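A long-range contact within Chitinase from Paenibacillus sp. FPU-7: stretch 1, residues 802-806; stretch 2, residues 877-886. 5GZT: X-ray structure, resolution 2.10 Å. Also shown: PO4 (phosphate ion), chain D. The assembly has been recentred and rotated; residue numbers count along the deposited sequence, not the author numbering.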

# COMPACT_ATOMS: atom_id res chain seq x y z
N LYS B 802 -20.05 -27.13 49.28
CA LYS B 802 -19.44 -26.71 50.54
C LYS B 802 -17.95 -26.60 50.22
O LYS B 802 -17.46 -27.24 49.32
CB LYS B 802 -19.74 -27.73 51.68
CG LYS B 802 -21.24 -27.74 51.91
CD LYS B 802 -21.68 -28.55 53.09
CE LYS B 802 -23.13 -28.17 53.55
NZ LYS B 802 -23.75 -26.81 53.17
N VAL B 803 -17.26 -25.73 50.94
CA VAL B 803 -15.87 -25.56 50.76
C VAL B 803 -15.14 -26.53 51.67
O VAL B 803 -15.41 -26.57 52.88
CB VAL B 803 -15.48 -24.10 51.04
CG1 VAL B 803 -13.97 -23.97 51.03
CG2 VAL B 803 -16.10 -23.23 49.99
N VAL B 804 -14.21 -27.29 51.10
CA VAL B 804 -13.53 -28.40 51.80
C VAL B 804 -12.04 -28.36 51.52
O VAL B 804 -11.59 -27.60 50.68
CB VAL B 804 -14.08 -29.73 51.32
CG1 VAL B 804 -15.56 -29.77 51.62
CG2 VAL B 804 -13.84 -29.93 49.86
N LYS B 805 -11.27 -29.06 52.33
CA LYS B 805 -9.85 -29.23 52.06
C LYS B 805 -9.64 -30.02 50.79
O LYS B 805 -10.50 -30.85 50.40
CB LYS B 805 -9.16 -29.92 53.19
CG LYS B 805 -9.10 -29.14 54.48
CD LYS B 805 -8.68 -30.05 55.67
CE LYS B 805 -8.34 -29.24 56.91
NZ LYS B 805 -8.14 -30.10 58.13
N ILE B 806 -8.49 -29.77 50.14
CA ILE B 806 -8.19 -30.37 48.82
C ILE B 806 -8.15 -31.89 48.87
O ILE B 806 -8.45 -32.55 47.87
CB ILE B 806 -6.84 -29.83 48.26
CG1 ILE B 806 -6.77 -30.11 46.77
CG2 ILE B 806 -5.64 -30.35 49.03
CD1 ILE B 806 -5.72 -29.32 46.03
N SER B 877 -20.46 -21.20 53.34
CA SER B 877 -19.44 -22.22 53.60
C SER B 877 -17.97 -21.73 53.43
O SER B 877 -17.07 -22.10 54.20
CB SER B 877 -19.73 -23.42 52.72
OG SER B 877 -18.82 -24.42 52.98
N ALA B 878 -17.73 -20.91 52.40
CA ALA B 878 -16.39 -20.34 52.18
C ALA B 878 -15.97 -19.46 53.33
O ALA B 878 -14.87 -19.51 53.82
CB ALA B 878 -16.46 -19.50 50.91
N ILE B 879 -16.94 -18.73 53.86
CA ILE B 879 -16.67 -17.88 55.02
C ILE B 879 -16.40 -18.69 56.27
O ILE B 879 -15.54 -18.32 57.09
CB ILE B 879 -17.84 -16.85 55.16
CG1 ILE B 879 -17.52 -15.71 54.20
CG2 ILE B 879 -18.10 -16.42 56.60
CD1 ILE B 879 -18.69 -14.92 53.85
N ALA B 880 -17.15 -19.76 56.47
CA ALA B 880 -16.87 -20.60 57.66
C ALA B 880 -15.44 -21.17 57.57
O ALA B 880 -14.68 -21.20 58.57
CB ALA B 880 -17.93 -21.75 57.85
N PHE B 881 -15.04 -21.58 56.36
CA PHE B 881 -13.70 -22.14 56.16
C PHE B 881 -12.62 -21.04 56.47
O PHE B 881 -11.62 -21.28 57.11
CB PHE B 881 -13.62 -22.66 54.73
CG PHE B 881 -12.38 -23.48 54.44
CD1 PHE B 881 -11.18 -22.85 54.15
CD2 PHE B 881 -12.44 -24.88 54.41
CE1 PHE B 881 -10.07 -23.57 53.90
CE2 PHE B 881 -11.32 -25.63 54.11
CZ PHE B 881 -10.13 -24.96 53.83
N MET B 882 -12.88 -19.85 55.99
CA MET B 882 -12.02 -18.70 56.18
C MET B 882 -11.73 -18.46 57.66
O MET B 882 -10.56 -18.43 58.10
CB MET B 882 -12.59 -17.47 55.45
CG MET B 882 -11.71 -16.19 55.55
SD MET B 882 -12.66 -14.72 55.01
CE MET B 882 -13.58 -14.46 56.48
N HIS B 883 -12.78 -18.32 58.42
CA HIS B 883 -12.63 -18.14 59.86
C HIS B 883 -12.02 -19.34 60.58
O HIS B 883 -11.20 -19.18 61.46
CB HIS B 883 -14.01 -17.87 60.53
CG HIS B 883 -14.58 -16.53 60.21
ND1 HIS B 883 -13.89 -15.37 60.49
CD2 HIS B 883 -15.81 -16.13 59.77
CE1 HIS B 883 -14.64 -14.33 60.17
NE2 HIS B 883 -15.78 -14.76 59.68
N GLN B 884 -12.48 -20.52 60.24
CA GLN B 884 -12.02 -21.70 60.95
C GLN B 884 -10.47 -21.84 60.86
O GLN B 884 -9.83 -22.06 61.85
CB GLN B 884 -12.60 -22.94 60.27
CG GLN B 884 -12.07 -24.18 60.96
CD GLN B 884 -12.85 -25.47 60.65
OE1 GLN B 884 -13.66 -25.55 59.70
NE2 GLN B 884 -12.59 -26.49 61.48
N TYR B 885 -9.90 -21.58 59.68
CA TYR B 885 -8.45 -21.71 59.50
C TYR B 885 -7.64 -20.43 59.52
O TYR B 885 -6.45 -20.41 59.18
CB TYR B 885 -8.21 -22.55 58.24
CG TYR B 885 -8.91 -23.91 58.40
CD1 TYR B 885 -8.53 -24.82 59.43
CD2 TYR B 885 -9.93 -24.29 57.57
CE1 TYR B 885 -9.16 -26.06 59.57
CE2 TYR B 885 -10.57 -25.48 57.69
CZ TYR B 885 -10.17 -26.39 58.67
OH TYR B 885 -10.86 -27.60 58.71
N GLY B 886 -8.25 -19.34 59.98
CA GLY B 886 -7.46 -18.16 60.24
C GLY B 886 -7.07 -17.33 58.98
O GLY B 886 -6.11 -16.62 59.00
P PO4 D . -10.36 -14.73 61.00
O1 PO4 D . -10.56 -15.45 59.66
O2 PO4 D . -11.59 -15.13 61.72
O3 PO4 D . -9.11 -15.23 61.56
O4 PO4 D . -10.36 -13.20 60.82
O HOH W 1 -16.29 -24.80 54.94

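The contact packs a short strand, beginning at K802, against a helix that enters the second stretch from earlier in the chain and runs through Q884. Their axes approach to 7.2 Å and their N-to-C directions differ by 36°, so strand and helix run roughly the same way. The buried surface is modest, 344 Å² counting both sides, and V803 and F881 contribute the largest shares, with S877 and K805 next.

V803 is the centre of the strand's side of the contact. Its CA-to-CB bond points toward the helix, and with chi1 in the t rotamer its two methyl groups meet different partners. CG2 lies against A878, 3.6 Å from A878 CA and 3.9 Å from A878 CB; A878 carries only a methyl group beyond CA, and V803 CG2 rests close to both atoms. CG1 sits over one face of the F881 ring, 4.1 Å from the ring centroid and 28° off the ring normal, which is CH-pi geometry. A β-branched residue suits this place twice over: it is at home in an extended strand, and its short, forked side chain covers two helix residues without needing to reach far.

F881, one helical turn beyond S877, also directs its CA-to-CB bond toward the strand. Its flat ring provides a broad apolar surface for V803 CG1, and the same ring continues along the strand: F881 CE2 lies 3.8 Å from V804 C and 3.9 Å from K805 N. The ring therefore packs against backbone as well as side chain. V804, by contrast, points its CA-to-CB bond away from the helix, as the alternation of a strand would lead one to expect after V803.

S877 supplies the polar part of the contact. V803 N donates a hydrogen bond to S877 OG, 2.9 Å long and nearly straight, with an angle of 170° at the hydrogen. Serine suits the position because its hydroxyl oxygen is bonded directly to CB: where the backbones come close, with K802 CA and S877 CA 5.4 Å apart, a short side chain can reach a main-chain amide directly. Water 1 adds a second polar link between the same two residues, donating to V803 O and to S877 O, each oxygen lying 2.9 Å from the water oxygen. Both backbone polar groups of V803 are thus engaged beside its apolar side chain.

Farther along, K805 starts sideways to the helix, but the end of its side chain comes nearer, bringing K805 CE to 3.5 Å from Y885 OH. The long methylene chain allows this approach while NZ is hydrogen-bonded elsewhere in the structure. Y885, the first residue to leave helical phi/psi, still donates a helical hydrogen bond, from Y885 N to F881 O (3.1 Å), and its CA-to-CB bond points toward the strand. S877, F881 and Y885 therefore follow one another at four-residue intervals, meeting the strand in order from K802 and V803 to K805.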